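Local coordinates for ABC transporter substrate-binding protein (Streptococcus pneumoniae, PDB 4OHN) that probably serves an ABC amino-acid uptake system as its substrate-binding component, holding a histidine molecule in the cleft between its two lobes, at residues K103-L108 and I178-A183; D25-P30 and T160-L165; D9-Y14 and T217-K222. One frame throughout, in Å; residues are numbered along the deposited sequence. Where two conformers were deposited one is given.

Interaction 1: K103-L108 and I178-A183; sequences KNEQVL and IDRVYA. With HIS (histidine), chain B.
Ile178 and Val107 are a hydrogen-bonded antiparallel pair between strands 175-179 and 102-111 of the type II periplasmic-binding-protein fold, where the first of these strands passes straight into helix 180-189 and a ligand-pocket residue marks the junction. Ile178 N donates to Val107 O at 2.9 Å, Val107 N answers to Ile178 O, and the CG2 methyls of both residues meet on one face of the sheet. Asp179, non-hydrogen-bonded partner of Gln106, points to the other face. Asp179 OD2 accepts from the amino N of the bound histidine at 2.7 Å, while Asn104 ND2 and Gln106 NE2 reach that oxygen by weak bonds. Asn104 CG is anti to the backbone N (chi1 -180°), and its amide is turned only 16° from the carboxylate plane, the Gln106 amide 82°. Both amides also donate to Glu206 OE1, bridging two acidic groups. A water donates to Asp179 OD1 and Gln106 OE1, linking the second carboxylate oxygen to the Gln106 amide. The ligand's amino group, with these weaker donors and the water, would be expected to favour a negative charge on Asp179. At Arg180 the backbone N bonds to Glu105 O at 2.8 Å, carrying the pairing into the helix. The extended Arg180 chain lays one guanidinium face under Val107 CG1; Arg180 NH1 remains 4.3 Å from Glu105 OE1, beyond a salt bridge. Ala183 CB approaches Val107 CG2 at 4.4 Å.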
loop_
_atom_site.group_PDB
_atom_site.type_symbol
_atom_site.label_atom_id
_atom_site.label_comp_id
_atom_site.label_asym_id
_atom_site.label_seq_id
_atom_site.Cartn_x
_atom_site.Cartn_y
_atom_site.Cartn_z
ATOM N N LYS A 103 1.286 3.623 -10.050
ATOM C CA LYS A 103 1.845 4.783 -9.374
ATOM C C LYS A 103 1.024 5.120 -8.140
ATOM O O LYS A 103 -0.153 4.792 -8.037
ATOM C CB LYS A 103 1.872 5.997 -10.306
ATOM C CG LYS A 103 2.635 5.749 -11.606
ATOM C CD LYS A 103 4.058 5.277 -11.343
ATOM C CE LYS A 103 4.810 5.020 -12.634
ATOM N NZ LYS A 103 6.254 4.781 -12.383
ATOM N N ASN A 104 1.652 5.831 -7.210
ATOM C CA ASN A 104 0.978 6.278 -6.006
ATOM C C ASN A 104 1.652 7.541 -5.520
ATOM O O ASN A 104 2.796 7.821 -5.892
ATOM C CB ASN A 104 1.059 5.183 -4.947
ATOM C CG ASN A 104 0.372 5.555 -3.645
ATOM O OD1 ASN A 104 -0.828 5.941 -3.614
ATOM N ND2 ASN A 104 1.162 5.534 -2.569
ATOM N N GLU A 105 0.934 8.324 -4.732
ATOM C CA GLU A 105 1.478 9.533 -4.136
ATOM C C GLU A 105 1.066 9.595 -2.692
ATOM O O GLU A 105 0.011 9.102 -2.326
ATOM C CB GLU A 105 0.981 10.788 -4.850
ATOM C CG GLU A 105 1.385 10.876 -6.327
ATOM C CD GLU A 105 0.544 9.993 -7.250
ATOM O OE1 GLU A 105 -0.703 10.002 -7.137
ATOM O OE2 GLU A 105 1.131 9.294 -8.103
ATOM N N GLN A 106 1.934 10.149 -1.868
ATOM C CA GLN A 106 1.602 10.462 -0.488
ATOM C C GLN A 106 0.930 11.827 -0.444
ATOM O O GLN A 106 1.392 12.810 -1.052
ATOM C CB GLN A 106 2.842 10.405 0.391
ATOM C CG GLN A 106 3.526 9.029 0.418
ATOM C CD GLN A 106 2.694 7.971 1.103
ATOM O OE1 GLN A 106 2.079 8.218 2.142
ATOM N NE2 GLN A 106 2.648 6.786 0.515
ATOM N N VAL A 107 -0.203 11.878 0.218
ATOM C CA VAL A 107 -0.976 13.114 0.334
ATOM C C VAL A 107 -1.232 13.411 1.801
ATOM O O VAL A 107 -1.130 12.546 2.683
ATOM C CB VAL A 107 -2.344 13.034 -0.398
ATOM C CG1 VAL A 107 -2.150 12.998 -1.932
ATOM C CG2 VAL A 107 -3.163 11.861 0.056
ATOM N N LEU A 108 -1.519 14.678 2.094
ATOM C CA LEU A 108 -2.146 15.057 3.339
ATOM C C LEU A 108 -3.642 15.107 3.179
ATOM O O LEU A 108 -4.171 15.550 2.138
ATOM C CB LEU A 108 -1.668 16.418 3.822
ATOM C CG LEU A 108 -0.325 16.518 4.519
ATOM C CD1 LEU A 108 -0.123 17.928 5.043
ATOM C CD2 LEU A 108 -0.223 15.490 5.642
ATOM N N ILE A 178 -0.948 10.042 4.143
ATOM C CA ILE A 178 -1.585 8.802 3.709
ATOM C C ILE A 178 -1.485 8.622 2.196
ATOM O O ILE A 178 -1.383 9.586 1.441
ATOM C CB ILE A 178 -3.064 8.788 4.192
ATOM C CG1 ILE A 178 -3.785 7.481 3.833
ATOM C CG2 ILE A 178 -3.816 9.991 3.665
ATOM C CD1 ILE A 178 -5.143 7.340 4.520
ATOM N N ASP A 179 -1.507 7.382 1.731
ATOM C CA ASP A 179 -1.535 7.091 0.312
ATOM C C ASP A 179 -2.766 7.670 -0.368
ATOM O O ASP A 179 -3.884 7.499 0.105
ATOM C CB ASP A 179 -1.512 5.568 0.095
ATOM C CG ASP A 179 -0.358 4.917 0.780
ATOM O OD1 ASP A 179 -0.344 4.892 2.014
ATOM O OD2 ASP A 179 0.536 4.428 0.068
ATOM N N ARG A 180 -2.574 8.314 -1.518
ATOM C CA ARG A 180 -3.681 8.889 -2.266
ATOM C C ARG A 180 -4.691 7.829 -2.682
ATOM O O ARG A 180 -5.883 8.063 -2.636
ATOM C CB ARG A 180 -3.169 9.674 -3.471
ATOM C CG ARG A 180 -4.218 10.593 -4.117
ATOM C CD ARG A 180 -3.544 11.540 -5.124
ATOM N NE ARG A 180 -4.272 12.786 -5.330
ATOM C CZ ARG A 180 -3.743 13.870 -5.890
ATOM N NH1 ARG A 180 -2.481 13.865 -6.283
ATOM N NH2 ARG A 180 -4.473 14.964 -6.049
ATOM N N VAL A 181 -4.241 6.642 -3.092
ATOM C CA VAL A 181 -5.208 5.635 -3.533
ATOM C C VAL A 181 -6.140 5.252 -2.406
ATOM O O VAL A 181 -7.322 5.029 -2.612
ATOM C CB VAL A 181 -4.578 4.339 -4.102
ATOM C CG1 VAL A 181 -3.727 4.648 -5.324
ATOM C CG2 VAL A 181 -3.793 3.566 -3.027
ATOM N N TYR A 182 -5.608 5.176 -1.197
ATOM C CA TYR A 182 -6.463 4.858 -0.064
ATOM C C TYR A 182 -7.434 6.000 0.212
ATOM O O TYR A 182 -8.639 5.789 0.326
ATOM C CB TYR A 182 -5.593 4.545 1.156
ATOM C CG TYR A 182 -6.333 4.131 2.410
ATOM C CD1 TYR A 182 -6.112 2.915 3.015
ATOM C CD2 TYR A 182 -7.259 4.955 3.000
ATOM C CE1 TYR A 182 -6.808 2.558 4.172
ATOM C CE2 TYR A 182 -7.925 4.602 4.098
ATOM C CZ TYR A 182 -7.716 3.423 4.681
ATOM O OH TYR A 182 -8.448 3.131 5.838
ATOM N N ALA A 183 -6.907 7.215 0.336
ATOM C CA ALA A 183 -7.750 8.352 0.672
ATOM C C ALA A 183 -8.892 8.501 -0.310
ATOM O O ALA A 183 -10.051 8.667 0.115
ATOM C CB ALA A 183 -6.912 9.628 0.723
HETATM N N HIS B . 2.053 2.266 0.597
HETATM C CA HIS B . 2.385 2.283 2.043
HETATM C C HIS B . 3.460 1.269 2.360
HETATM O O HIS B . 3.893 0.530 1.446
HETATM C CB HIS B . 1.132 2.139 2.939
HETATM C CG HIS B . 0.546 0.764 3.081
HETATM N ND1 HIS B . -0.005 0.346 4.282
HETATM C CD2 HIS B . 0.322 -0.241 2.200
HETATM C CE1 HIS B . -0.509 -0.864 4.135
HETATM N NE2 HIS B . -0.331 -1.242 2.879
HETATM O OXT HIS B . 3.879 1.231 3.536
HETATM O O HOH W 1 1.910 5.807 3.487
#

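Interaction 2: D25-P30 and T160-L165; sequences DSTFVP and TFNEAL. With HIS (histidine), chain B.
Thr27 and Thr160 bring their CA atoms to 6.9 Å, the closest pair of CA atoms between a type I turn running from Asp25 to Phe28 and the start of helix 161-169. The two elements belong to opposite lobes of a type II periplasmic-binding-protein fold, and their meeting beside the bound histidine is what a closed, ligand-filled cleft would lead one to expect. Asp25 opens the turn as an Asx turn: Asp25 OD1 accepts from Thr27 N, which comes from above the carboxylate plane, and also from Thr27 OG1 at 2.7 Å, on the syn side. Both donors reach OD1 from the same face of that plane, a grip that settles how the carboxylate is rotated. Across the gap, Thr27 OG1 lies 3.7 Å from Thr160 CB, in van der Waals contact. Thr160 itself is the N-cap of its helix, its OG1 accepting from Glu163 N.

Water does much of the polar joining. One molecule donates to Asp25 OD2 and Thr27 OG1 and accepts from Phe161 N at 2.9 Å, tying the turn to the first amide of the helix. Gln130 NE2 is a further partner of Asp25 OD2. Asn162 was modelled in two conformers; in one, its ND2 reaches Thr27 O through a second water and its OD1 is hydrogen-bonded to Tyr182 OH.

Nearer the ligand, the contact becomes aromatic. Phe28 CG lies anti to the backbone N (chi1 -164°); the ring presents one face to the histidine and an edge to Phe161. Phe28 CE1 meets Phe161 CE2 at 3.9 Å. Over the face, near the ring centre, the ligand imidazole settles with its CD2 atom 3.5 Å above the Phe28 plane.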
loop_
_atom_site.group_PDB
_atom_site.type_symbol
_atom_site.label_atom_id
_atom_site.label_comp_id
_atom_site.label_asym_id
_atom_site.label_seq_id
_atom_site.Cartn_x
_atom_site.Cartn_y
_atom_site.Cartn_z
ATOM N N ASP A 25 -2.001 -5.852 4.895
ATOM C CA ASP A 25 -2.747 -5.067 5.874
ATOM C C ASP A 25 -4.207 -5.122 5.415
ATOM O O ASP A 25 -4.553 -4.548 4.380
ATOM C CB ASP A 25 -2.196 -3.625 5.832
ATOM C CG ASP A 25 -3.027 -2.586 6.593
ATOM O OD1 ASP A 25 -4.134 -2.883 7.139
ATOM O OD2 ASP A 25 -2.565 -1.412 6.601
ATOM N N SER A 26 -5.056 -5.813 6.165
ATOM C CA SER A 26 -6.430 -6.050 5.738
ATOM C C SER A 26 -7.361 -4.865 5.921
ATOM O O SER A 26 -8.567 -5.014 5.770
ATOM C CB SER A 26 -7.003 -7.283 6.420
ATOM O OG SER A 26 -7.094 -7.033 7.796
ATOM N N THR A 27 -6.809 -3.685 6.200
ATOM C CA THR A 27 -7.580 -2.453 6.111
ATOM C C THR A 27 -7.216 -1.606 4.900
ATOM O O THR A 27 -7.831 -0.566 4.698
ATOM C CB THR A 27 -7.404 -1.565 7.355
ATOM O OG1 THR A 27 -6.075 -1.015 7.443
ATOM C CG2 THR A 27 -7.720 -2.290 8.628
ATOM N N PHE A 28 -6.227 -2.010 4.095
ATOM C CA PHE A 28 -5.680 -1.079 3.099
ATOM C C PHE A 28 -6.490 -1.061 1.792
ATOM O O PHE A 28 -6.150 -1.708 0.805
ATOM C CB PHE A 28 -4.200 -1.343 2.854
ATOM C CG PHE A 28 -3.511 -0.191 2.150
ATOM C CD1 PHE A 28 -3.186 0.951 2.837
ATOM C CD2 PHE A 28 -3.227 -0.248 0.806
ATOM C CE1 PHE A 28 -2.583 2.020 2.208
ATOM C CE2 PHE A 28 -2.618 0.825 0.167
ATOM C CZ PHE A 28 -2.302 1.965 0.874
ATOM N N VAL A 29 -7.557 -0.279 1.798
ATOM C CA VAL A 29 -8.398 -0.102 0.625
ATOM C C VAL A 29 -7.677 0.739 -0.416
ATOM O O VAL A 29 -6.844 1.576 -0.082
ATOM C CB VAL A 29 -9.734 0.603 0.956
ATOM C CG1 VAL A 29 -10.573 -0.209 1.913
ATOM C CG2 VAL A 29 -9.513 2.017 1.540
ATOM N N PRO A 30 -7.982 0.540 -1.701
ATOM C CA PRO A 30 -8.801 -0.522 -2.273
ATOM C C PRO A 30 -7.949 -1.723 -2.677
ATOM O O PRO A 30 -8.361 -2.484 -3.551
ATOM C CB PRO A 30 -9.348 0.149 -3.527
ATOM C CG PRO A 30 -8.202 0.964 -4.003
ATOM C CD PRO A 30 -7.456 1.428 -2.753
ATOM N N THR A 160 -3.048 1.235 11.749
ATOM C CA THR A 160 -3.885 1.262 10.535
ATOM C C THR A 160 -4.317 2.681 10.213
ATOM O O THR A 160 -4.495 3.536 11.096
ATOM C CB THR A 160 -5.182 0.431 10.682
ATOM O OG1 THR A 160 -6.094 1.060 11.599
ATOM C CG2 THR A 160 -4.851 -0.985 11.112
ATOM N N PHE A 161 -4.540 2.943 8.930
ATOM C CA PHE A 161 -5.090 4.224 8.524
ATOM C C PHE A 161 -6.525 4.428 9.015
ATOM O O PHE A 161 -6.939 5.583 9.232
ATOM C CB PHE A 161 -4.979 4.377 7.007
ATOM C CG PHE A 161 -3.599 4.750 6.543
ATOM C CD1 PHE A 161 -2.996 5.918 6.977
ATOM C CD2 PHE A 161 -2.913 3.948 5.658
ATOM C CE1 PHE A 161 -1.749 6.277 6.522
ATOM C CE2 PHE A 161 -1.665 4.301 5.210
ATOM C CZ PHE A 161 -1.078 5.454 5.646
ATOM N N ASN A 162 -7.291 3.360 9.191
ATOM C CA ASN A 162 -8.676 3.529 9.616
ATOM C C ASN A 162 -8.753 4.208 10.967
ATOM O O ASN A 162 -9.570 5.105 11.189
ATOM C CB ASN A 162 -9.393 2.200 9.643
ATOM C CG ASN A 162 -9.392 1.539 8.313
ATOM O OD1 ASN A 162 -8.329 1.291 7.759
ATOM N ND2 ASN A 162 -10.560 1.280 7.774
ATOM N N GLU A 163 -7.902 3.790 11.890
ATOM C CA GLU A 163 -7.864 4.434 13.191
ATOM C C GLU A 163 -7.406 5.868 13.074
ATOM O O GLU A 163 -7.954 6.756 13.721
ATOM C CB GLU A 163 -6.947 3.670 14.150
ATOM C CG GLU A 163 -6.999 4.242 15.544
ATOM C CD GLU A 163 -5.911 3.746 16.466
ATOM O OE1 GLU A 163 -5.092 2.883 16.071
ATOM O OE2 GLU A 163 -5.890 4.213 17.629
ATOM N N ALA A 164 -6.367 6.104 12.276
ATOM C CA ALA A 164 -5.868 7.457 12.080
ATOM C C ALA A 164 -6.980 8.376 11.550
ATOM O O ALA A 164 -7.099 9.540 11.944
ATOM C CB ALA A 164 -4.697 7.454 11.126
ATOM N N LEU A 165 -7.797 7.845 10.648
ATOM C CA LEU A 165 -8.889 8.607 10.059
ATOM C C LEU A 165 -10.008 8.897 11.071
ATOM O O LEU A 165 -10.573 9.989 11.046
ATOM C CB LEU A 165 -9.441 7.890 8.832
ATOM C CG LEU A 165 -8.549 8.092 7.598
ATOM C CD1 LEU A 165 -8.792 6.994 6.554
ATOM C CD2 LEU A 165 -8.747 9.472 6.981
HETATM N N HIS B . 2.053 2.266 0.597
HETATM C CA HIS B . 2.385 2.283 2.043
HETATM C C HIS B . 3.460 1.269 2.360
HETATM O O HIS B . 3.893 0.530 1.446
HETATM C CB HIS B . 1.132 2.139 2.939
HETATM C CG HIS B . 0.546 0.764 3.081
HETATM N ND1 HIS B . -0.005 0.346 4.282
HETATM C CD2 HIS B . 0.322 -0.241 2.200
HETATM C CE1 HIS B . -0.509 -0.864 4.135
HETATM N NE2 HIS B . -0.331 -1.242 2.879
HETATM O OXT HIS B . 3.879 1.231 3.536
HETATM O O HOH W 2 -4.227 0.890 6.892
HETATM O O HOH W 3 -10.549 -0.668 5.547
#

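Interaction 3: D9-Y14 and T217-K222; sequences DNWSKY and TTLVKK
Asp9 and Thr218 supply the direct polar bonds between the segment leading into the N-terminal helix 11-17 and the first turn of helix 217-232, a helix-to-helix packing remote from the ligand cleft. Asp9 was modelled in two conformers, and the bonds described here belong to one of them. In it, the carboxylate grips a single residue twice: Asp9 OD1 uses its syn lone pair for Thr218 N at 2.9 Å, with an N-H...O angle of 167°, and Asp9 OD2 takes the Thr218 OG1 hydroxyl at 2.8 Å. The amide so bound lies in the opening turn of the helix, where no preceding helical carbonyl is available to it; an acidic group at this end would probably also interact favourably with the helix dipole. A water extends the link, accepting from Leu219 N at 2.9 Å and, weakly, from Trp11 N; its short approach to Asp9 OD1 is doubtful.

The aromatic part centres on Trp11, whose CG is anti to the backbone N (chi1 175°). Lys222 sets CB and CG over one face of the Trp11 indole, CG in a CH-pi contact: Lys222 CG stands 3.6 Å from the centroid of the Trp11 six-membered ring, only 5° off its normal. Leu219 CD1 comes instead to the ring edge, 3.9 Å from Trp11 CZ3.

Purely apolar contacts fill in around these. Thr218 CG2 rests 3.5 Å from Trp11 CB, at the root of the indole, and the other methyl of Leu219, CD2, touches Tyr14 CE2 at 3.7 Å.

Tyr14 OH is hydrogen-bonded to Asp216, just ahead of helix 217-232. Tyr55 meets Trp11 edge-to-face, and Ile20 of strand 19-24 touches both Tyr14 and Leu219, placing the two helices against that strand.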
loop_
_atom_site.group_PDB
_atom_site.type_symbol
_atom_site.label_atom_id
_atom_site.label_comp_id
_atom_site.label_asym_id
_atom_site.label_seq_id
_atom_site.Cartn_x
_atom_site.Cartn_y
_atom_site.Cartn_z
ATOM N N ASP A 9 15.577 -20.084 -3.178
ATOM C CA ASP A 9 14.797 -19.901 -4.417
ATOM C C ASP A 9 13.685 -20.966 -4.480
ATOM O O ASP A 9 13.867 -22.021 -5.107
ATOM C CB ASP A 9 15.748 -19.990 -5.631
ATOM C CG ASP A 9 15.173 -19.375 -6.932
ATOM O OD1 ASP A 9 14.223 -18.577 -6.892
ATOM O OD2 ASP A 9 15.708 -19.663 -8.023
ATOM N N ASN A 10 12.543 -20.675 -3.843
ATOM C CA ASN A 10 11.517 -21.648 -3.496
ATOM C C ASN A 10 10.424 -21.839 -4.517
ATOM O O ASN A 10 9.406 -22.464 -4.218
ATOM C CB ASN A 10 10.848 -21.246 -2.175
ATOM C CG ASN A 10 11.787 -21.296 -0.994
ATOM O OD1 ASN A 10 12.818 -21.958 -1.033
ATOM N ND2 ASN A 10 11.419 -20.602 0.079
ATOM N N TRP A 11 10.619 -21.311 -5.723
ATOM C CA TRP A 11 9.611 -21.447 -6.765
ATOM C C TRP A 11 9.093 -22.878 -6.907
ATOM O O TRP A 11 7.889 -23.096 -6.985
ATOM C CB TRP A 11 10.117 -20.931 -8.135
ATOM C CG TRP A 11 9.093 -21.209 -9.177
ATOM C CD1 TRP A 11 9.129 -22.189 -10.126
ATOM C CD2 TRP A 11 7.832 -20.550 -9.333
ATOM N NE1 TRP A 11 7.976 -22.177 -10.859
ATOM C CE2 TRP A 11 7.158 -21.183 -10.393
ATOM C CE3 TRP A 11 7.210 -19.483 -8.679
ATOM C CZ2 TRP A 11 5.893 -20.776 -10.814
ATOM C CZ3 TRP A 11 5.962 -19.094 -9.088
ATOM C CH2 TRP A 11 5.315 -19.736 -10.152
ATOM N N SER A 12 9.994 -23.843 -6.935
ATOM C CA SER A 12 9.577 -25.220 -7.166
ATOM C C SER A 12 8.629 -25.708 -6.071
ATOM O O SER A 12 7.736 -26.508 -6.344
ATOM C CB SER A 12 10.773 -26.172 -7.318
ATOM O OG SER A 12 11.492 -26.308 -6.108
ATOM N N LYS A 13 8.814 -25.215 -4.848
ATOM C CA LYS A 13 7.924 -25.549 -3.740
ATOM C C LYS A 13 6.537 -24.929 -3.938
ATOM O O LYS A 13 5.530 -25.615 -3.763
ATOM C CB LYS A 13 8.522 -25.072 -2.412
ATOM C CG LYS A 13 7.572 -25.132 -1.209
ATOM C CD LYS A 13 8.151 -24.381 -0.013
ATOM C CE LYS A 13 7.074 -24.032 1.002
ATOM N NZ LYS A 13 7.621 -23.252 2.145
ATOM N N TYR A 14 6.471 -23.640 -4.279
ATOM C CA TYR A 14 5.165 -23.011 -4.483
ATOM C C TYR A 14 4.421 -23.725 -5.598
ATOM O O TYR A 14 3.223 -23.994 -5.504
ATOM C CB TYR A 14 5.287 -21.521 -4.827
ATOM C CG TYR A 14 6.183 -20.747 -3.889
ATOM C CD1 TYR A 14 6.021 -20.837 -2.521
ATOM C CD2 TYR A 14 7.209 -19.944 -4.384
ATOM C CE1 TYR A 14 6.851 -20.156 -1.675
ATOM C CE2 TYR A 14 8.043 -19.257 -3.551
ATOM C CZ TYR A 14 7.857 -19.362 -2.193
ATOM O OH TYR A 14 8.667 -18.671 -1.325
ATOM N N THR A 217 14.243 -15.397 -6.456
ATOM C CA THR A 217 14.415 -14.707 -7.727
ATOM C C THR A 217 13.511 -15.257 -8.824
ATOM O O THR A 217 13.007 -14.508 -9.667
ATOM C CB THR A 217 15.884 -14.742 -8.186
ATOM O OG1 THR A 217 16.326 -16.101 -8.224
ATOM C CG2 THR A 217 16.763 -13.978 -7.227
ATOM N N THR A 218 13.281 -16.556 -8.821
ATOM C CA THR A 218 12.436 -17.148 -9.842
ATOM C C THR A 218 10.984 -16.689 -9.666
ATOM O O THR A 218 10.312 -16.345 -10.628
ATOM C CB THR A 218 12.518 -18.664 -9.796
ATOM O OG1 THR A 218 13.862 -19.056 -10.058
ATOM C CG2 THR A 218 11.638 -19.282 -10.848
ATOM N N LEU A 219 10.504 -16.686 -8.432
ATOM C CA LEU A 219 9.175 -16.180 -8.098
ATOM C C LEU A 219 8.944 -14.771 -8.651
ATOM O O LEU A 219 7.904 -14.497 -9.246
ATOM C CB LEU A 219 9.011 -16.229 -6.574
ATOM C CG LEU A 219 7.767 -15.577 -6.000
ATOM C CD1 LEU A 219 6.493 -16.213 -6.556
ATOM C CD2 LEU A 219 7.809 -15.660 -4.495
ATOM N N VAL A 220 9.923 -13.884 -8.500
ATOM C CA VAL A 220 9.791 -12.522 -9.004
ATOM C C VAL A 220 9.638 -12.513 -10.532
ATOM O O VAL A 220 8.781 -11.800 -11.077
ATOM C CB VAL A 220 10.969 -11.660 -8.535
ATOM C CG1 VAL A 220 11.030 -10.341 -9.323
ATOM C CG2 VAL A 220 10.843 -11.389 -7.040
ATOM N N LYS A 221 10.446 -13.303 -11.223
ATOM C CA LYS A 221 10.321 -13.436 -12.674
ATOM C C LYS A 221 8.946 -13.932 -13.072
ATOM O O LYS A 221 8.351 -13.437 -14.025
ATOM C CB LYS A 221 11.367 -14.395 -13.235
ATOM C CG LYS A 221 12.767 -13.900 -13.101
ATOM C CD LYS A 221 13.747 -14.828 -13.785
ATOM C CE LYS A 221 15.172 -14.363 -13.581
ATOM N NZ LYS A 221 15.668 -14.730 -12.230
ATOM N N LYS A 222 8.434 -14.920 -12.353
ATOM C CA LYS A 222 7.111 -15.463 -12.660
ATOM C C LYS A 222 5.997 -14.441 -12.459
ATOM O O LYS A 222 5.013 -14.419 -13.214
ATOM C CB LYS A 222 6.847 -16.745 -11.868
ATOM C CG LYS A 222 7.792 -17.868 -12.238
ATOM C CD LYS A 222 7.783 -18.170 -13.741
ATOM C CE LYS A 222 8.548 -19.433 -14.079
ATOM N NZ LYS A 222 8.771 -19.529 -15.552
HETATM O O HOH W 4 11.764 -18.266 -6.359
#

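In the fold
Interactions 1 and 2 adjoin at the histidine site, their centres about 12 Å apart, and are joined by a probable hydrogen bond from Tyr182 to Asn162. Interaction 1 is a buried strand pairing that places an acid at the ligand's amino group; interaction 2, partly buried, brings the two lobes together through waters and an aromatic edge and offers the imidazole a ring face. Strand 175-179 supplies one side of interaction 1 and helix 161-169, just before it in the chain, one side of interaction 2. Interaction 3 lies toward the periphery, its centre about 31 and 30 Å from the centres of interactions 1 and 2, and joins two helices by a carboxylate grip and CH-pi packing without touching the ligand.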